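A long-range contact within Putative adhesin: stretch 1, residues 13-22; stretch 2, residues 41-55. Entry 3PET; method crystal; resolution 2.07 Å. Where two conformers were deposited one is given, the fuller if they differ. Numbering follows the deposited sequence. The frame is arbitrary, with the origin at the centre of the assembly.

Stretch 1 13-22: TRDYKVKEFN
Stretch 2, residues 41-55: KTDLQIYGPDNIVAL

Two antiparallel strands run through Thr-13 to Asp-15 and through Asp-43 to Ile-46. Their axes approach to 4.6 Å, with 160° between their N-to-C directions. The register pairs Thr-13 with Tyr-47, Arg-14 with Ile-46 and Asp-15 with Gln-45. Thr-13 CA lies 4.3 Å from Tyr-47 CA and Asp-15 CA 4.6 Å from Gln-45 CA; these are non-hydrogen-bonded pairs. Strand backbone angles are extended: phi/psi is -103/127 at Arg-14 and -124/122 at Ile-46.

Three backbone hydrogen bonds join the strands. Arg-14 N donates to Ile-46 O at 2.8 Å, and Ile-46 N donates to Arg-14 O at 2.9 Å. Both groups of each residue are therefore satisfied by the other. Tyr-16 N donates to Leu-44 O at 2.9 Å, almost linearly (178°). CA-H...O contacts supplement these: Thr-13 CA lies 3.3 Å from Ile-46 O, and Gln-45 CA lies 3.3 Å from Arg-14 O. Tyr-16 O turns to its own stretch and accepts a weak bond from Val-18 N at 3.0 Å.

Arg-14, Tyr-16, Leu-44 and Ile-46 share one face. Tyr-16 (chi1 m, chi2 76°) covers the two aliphatic residues. Its CD1 is 3.8 Å from Leu-44 CD2, and its CE1 is 3.6 Å from Ile-46 CD1. Leu-44 is t,p and Ile-46 is m,t; both are buried, as suits their apolar side chains. After the turn at Gly-48, the helical segment brings Val-53 (t) back to this face. Its CG1 lies 3.8 Å from Arg-14 CB and 3.6 Å from Tyr-16 OH. Arg-14 is extended, t,t,t, and exposed. Gly-48 has phi/psi 156/-173, where a CB would jam against the preceding carbonyl oxygen.

Thr-13, Asp-15, Gln-45 and Tyr-47 occupy the other face. Thr-13 (m) places OG1 3.3 Å from Tyr-47 CD1, at the ring edge. Asp-15 and Asp-43, both t, bring Asp-15 OD1 to 2.5 Å from Asp-43 OD1. The geometry leaves open whether a proton lies between them. Asp-15 OD1 is also 3.1 Å from Leu-44 O; both are acceptors and do not bond.

Beyond the strands, Thr-42 (m) points toward stretch 1. Its CG2 meets Val-18 CG2 at 3.9 Å and Phe-21 CE2 at 3.4 Å. Thr-42 suits its place by offering this methyl to both and its hydroxyl to water. Val-18 is m; buried Phe-21 is p. Two waters also bridge the stretches. One water donates to Val-18 O at 2.6 Å and to Thr-42 O at 2.8 Å. A second hydrogen-bonds Thr-42 OG1 at 2.7 Å and donates weakly to Glu-20 OE1 at 3.1 Å. The contact buries 756 Å² in total.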

# COMPACT_ATOMS: atom_id res chain seq x y z
N THR A 13 8.15 -14.96 -28.67
CA THR A 13 7.76 -13.58 -28.75
C THR A 13 6.58 -13.53 -29.69
O THR A 13 6.67 -13.96 -30.86
CB THR A 13 8.88 -12.63 -29.20
OG1 THR A 13 9.93 -12.64 -28.24
CG2 THR A 13 8.39 -11.20 -29.35
N ARG A 14 5.46 -13.03 -29.19
CA ARG A 14 4.29 -12.85 -30.03
C ARG A 14 4.21 -11.37 -30.37
O ARG A 14 4.29 -10.51 -29.49
CB ARG A 14 3.02 -13.37 -29.34
CG ARG A 14 1.78 -13.31 -30.21
CD ARG A 14 0.73 -14.24 -29.66
NE ARG A 14 -0.58 -14.02 -30.28
CZ ARG A 14 -1.68 -14.71 -29.97
NH1 ARG A 14 -1.63 -15.66 -29.05
NH2 ARG A 14 -2.83 -14.44 -30.58
N ASP A 15 4.11 -11.07 -31.66
CA ASP A 15 4.02 -9.71 -32.14
C ASP A 15 2.58 -9.43 -32.53
O ASP A 15 1.98 -10.19 -33.30
CB ASP A 15 4.97 -9.48 -33.33
CG ASP A 15 5.07 -8.05 -33.80
OD1 ASP A 15 4.70 -7.15 -33.03
OD2 ASP A 15 5.53 -7.83 -34.93
N TYR A 16 2.00 -8.35 -31.96
CA TYR A 16 0.64 -7.91 -32.24
C TYR A 16 0.71 -6.59 -32.99
O TYR A 16 1.18 -5.57 -32.46
CB TYR A 16 -0.19 -7.76 -30.94
CG TYR A 16 -0.13 -8.93 -29.98
CD1 TYR A 16 0.99 -9.14 -29.18
CD2 TYR A 16 -1.21 -9.78 -29.80
CE1 TYR A 16 1.06 -10.20 -28.28
CE2 TYR A 16 -1.16 -10.85 -28.90
CZ TYR A 16 -0.03 -11.03 -28.11
OH TYR A 16 0.06 -12.07 -27.21
N LYS A 17 0.27 -6.62 -34.24
CA LYS A 17 0.27 -5.42 -35.08
C LYS A 17 -1.00 -4.64 -34.73
O LYS A 17 -2.04 -4.81 -35.37
CB LYS A 17 0.35 -5.78 -36.57
N VAL A 18 -0.93 -3.88 -33.65
CA VAL A 18 -2.05 -3.11 -33.12
C VAL A 18 -2.15 -1.75 -33.82
O VAL A 18 -1.15 -1.25 -34.35
CB VAL A 18 -1.91 -2.96 -31.58
CG1 VAL A 18 -2.02 -4.31 -30.88
CG2 VAL A 18 -0.59 -2.28 -31.19
N LYS A 19 -3.34 -1.14 -33.77
CA LYS A 19 -3.60 0.21 -34.24
C LYS A 19 -2.85 1.19 -33.33
O LYS A 19 -2.54 0.82 -32.19
CB LYS A 19 -5.11 0.52 -34.18
CG LYS A 19 -5.93 -0.06 -35.31
CD LYS A 19 -7.27 0.67 -35.37
CE LYS A 19 -8.32 -0.12 -36.09
NZ LYS A 19 -9.67 0.40 -35.75
N GLU A 20 -2.59 2.42 -33.79
CA GLU A 20 -1.89 3.37 -32.94
C GLU A 20 -2.77 3.76 -31.73
O GLU A 20 -4.00 3.84 -31.84
CB GLU A 20 -1.40 4.59 -33.71
CG GLU A 20 -0.52 5.49 -32.86
CD GLU A 20 0.12 6.67 -33.57
OE1 GLU A 20 0.18 6.65 -34.82
OE2 GLU A 20 0.57 7.61 -32.88
N PHE A 21 -2.13 3.93 -30.58
CA PHE A 21 -2.73 4.30 -29.30
C PHE A 21 -1.83 5.31 -28.62
O PHE A 21 -0.64 5.38 -28.94
CB PHE A 21 -2.92 3.03 -28.41
CG PHE A 21 -1.64 2.27 -28.17
CD1 PHE A 21 -0.75 2.67 -27.17
CD2 PHE A 21 -1.26 1.21 -29.00
CE1 PHE A 21 0.47 2.01 -27.00
CE2 PHE A 21 -0.04 0.56 -28.83
CZ PHE A 21 0.81 0.96 -27.84
N ASN A 22 -2.38 6.05 -27.66
CA ASN A 22 -1.60 7.01 -26.86
C ASN A 22 -1.86 6.76 -25.36
O ASN A 22 -1.44 7.55 -24.52
CB ASN A 22 -1.90 8.46 -27.27
CG ASN A 22 -3.31 8.94 -27.02
OD1 ASN A 22 -4.25 8.17 -26.76
ND2 ASN A 22 -3.50 10.22 -27.10
N LYS A 41 6.53 4.30 -35.50
CA LYS A 41 5.94 2.96 -35.40
C LYS A 41 5.20 2.68 -34.10
O LYS A 41 5.56 3.19 -33.04
CB LYS A 41 7.04 1.91 -35.60
CG LYS A 41 7.47 1.84 -37.07
CD LYS A 41 8.40 0.67 -37.36
CE LYS A 41 8.88 0.65 -38.80
NZ LYS A 41 7.79 0.86 -39.79
N THR A 42 4.16 1.84 -34.18
CA THR A 42 3.39 1.33 -33.05
C THR A 42 3.60 -0.18 -33.01
O THR A 42 3.49 -0.82 -34.05
CB THR A 42 1.90 1.75 -33.10
OG1 THR A 42 1.85 3.16 -33.03
CG2 THR A 42 1.09 1.17 -31.95
N ASP A 43 3.94 -0.73 -31.85
CA ASP A 43 4.17 -2.17 -31.77
C ASP A 43 3.94 -2.70 -30.36
O ASP A 43 4.08 -1.97 -29.37
CB ASP A 43 5.59 -2.53 -32.26
CG ASP A 43 5.78 -4.02 -32.51
OD1 ASP A 43 4.90 -4.63 -33.21
OD2 ASP A 43 6.71 -4.61 -31.92
N LEU A 44 3.53 -3.96 -30.29
CA LEU A 44 3.32 -4.69 -29.06
C LEU A 44 3.91 -6.05 -29.20
O LEU A 44 3.55 -6.79 -30.14
CB LEU A 44 1.82 -4.78 -28.67
CG LEU A 44 1.51 -5.69 -27.46
CD1 LEU A 44 2.04 -5.09 -26.14
CD2 LEU A 44 0.05 -5.98 -27.38
N GLN A 45 4.85 -6.39 -28.29
CA GLN A 45 5.45 -7.72 -28.24
C GLN A 45 5.32 -8.28 -26.87
O GLN A 45 5.54 -7.56 -25.88
CB GLN A 45 6.92 -7.73 -28.68
CG GLN A 45 7.14 -7.14 -30.05
CD GLN A 45 8.52 -7.35 -30.58
OE1 GLN A 45 9.51 -7.45 -29.84
NE2 GLN A 45 8.61 -7.38 -31.90
N ILE A 46 4.97 -9.56 -26.80
CA ILE A 46 4.86 -10.26 -25.52
C ILE A 46 5.77 -11.48 -25.58
O ILE A 46 5.64 -12.31 -26.49
CB ILE A 46 3.41 -10.57 -25.08
CG1 ILE A 46 2.57 -9.25 -25.00
CG2 ILE A 46 3.42 -11.29 -23.70
CD1 ILE A 46 1.06 -9.37 -24.81
N TYR A 47 6.71 -11.54 -24.65
CA TYR A 47 7.69 -12.62 -24.52
C TYR A 47 7.37 -13.49 -23.32
O TYR A 47 7.06 -12.98 -22.24
CB TYR A 47 9.10 -12.03 -24.38
CG TYR A 47 10.17 -13.08 -24.15
CD1 TYR A 47 10.76 -13.76 -25.22
CD2 TYR A 47 10.57 -13.42 -22.86
CE1 TYR A 47 11.72 -14.76 -25.01
CE2 TYR A 47 11.53 -14.42 -22.64
CZ TYR A 47 12.12 -15.07 -23.72
OH TYR A 47 13.08 -16.04 -23.55
N GLY A 48 7.52 -14.79 -23.47
CA GLY A 48 7.34 -15.72 -22.36
C GLY A 48 6.99 -17.09 -22.87
O GLY A 48 7.00 -17.31 -24.09
N PRO A 49 6.65 -18.02 -21.95
CA PRO A 49 6.23 -19.36 -22.39
C PRO A 49 4.98 -19.22 -23.27
O PRO A 49 4.11 -18.42 -22.93
CB PRO A 49 5.93 -20.09 -21.07
CG PRO A 49 6.60 -19.30 -20.02
CD PRO A 49 6.59 -17.89 -20.48
N ASP A 50 4.91 -19.96 -24.39
CA ASP A 50 3.83 -19.79 -25.36
C ASP A 50 2.42 -19.98 -24.79
O ASP A 50 1.53 -19.25 -25.21
CB ASP A 50 4.01 -20.66 -26.63
CG ASP A 50 4.16 -22.15 -26.43
OD1 ASP A 50 4.15 -22.61 -25.27
OD2 ASP A 50 4.30 -22.87 -27.45
N ASN A 51 2.22 -20.91 -23.83
CA ASN A 51 0.89 -21.14 -23.26
C ASN A 51 0.50 -20.08 -22.21
O ASN A 51 -0.67 -19.99 -21.82
CB ASN A 51 0.79 -22.56 -22.67
CG ASN A 51 1.78 -22.85 -21.57
OD1 ASN A 51 2.81 -22.17 -21.42
ND2 ASN A 51 1.51 -23.89 -20.80
N ILE A 52 1.48 -19.27 -21.75
CA ILE A 52 1.23 -18.19 -20.80
C ILE A 52 0.96 -16.90 -21.61
O ILE A 52 0.01 -16.17 -21.32
CB ILE A 52 2.38 -18.05 -19.77
CG1 ILE A 52 2.74 -19.41 -19.08
CG2 ILE A 52 2.10 -16.94 -18.75
CD1 ILE A 52 1.56 -20.23 -18.43
N VAL A 53 1.74 -16.69 -22.69
CA VAL A 53 1.56 -15.56 -23.61
C VAL A 53 0.13 -15.61 -24.18
O VAL A 53 -0.53 -14.58 -24.28
CB VAL A 53 2.63 -15.58 -24.74
CG1 VAL A 53 2.30 -14.60 -25.86
CG2 VAL A 53 4.03 -15.30 -24.17
N ALA A 54 -0.34 -16.84 -24.49
CA ALA A 54 -1.67 -17.10 -25.07
C ALA A 54 -2.81 -16.65 -24.14
O ALA A 54 -3.92 -16.46 -24.63
CB ALA A 54 -1.82 -18.58 -25.41
N LEU A 55 -2.54 -16.46 -22.82
CA LEU A 55 -3.56 -16.04 -21.85
C LEU A 55 -3.86 -14.53 -21.90
O LEU A 55 -4.82 -14.08 -21.29
CB LEU A 55 -3.14 -16.41 -20.41
CG LEU A 55 -2.89 -17.89 -20.09
CD1 LEU A 55 -2.48 -18.04 -18.65
CD2 LEU A 55 -4.14 -18.75 -20.34
O HOH W 1 1.23 -1.91 -35.25
O HOH W 2 2.28 4.46 -35.38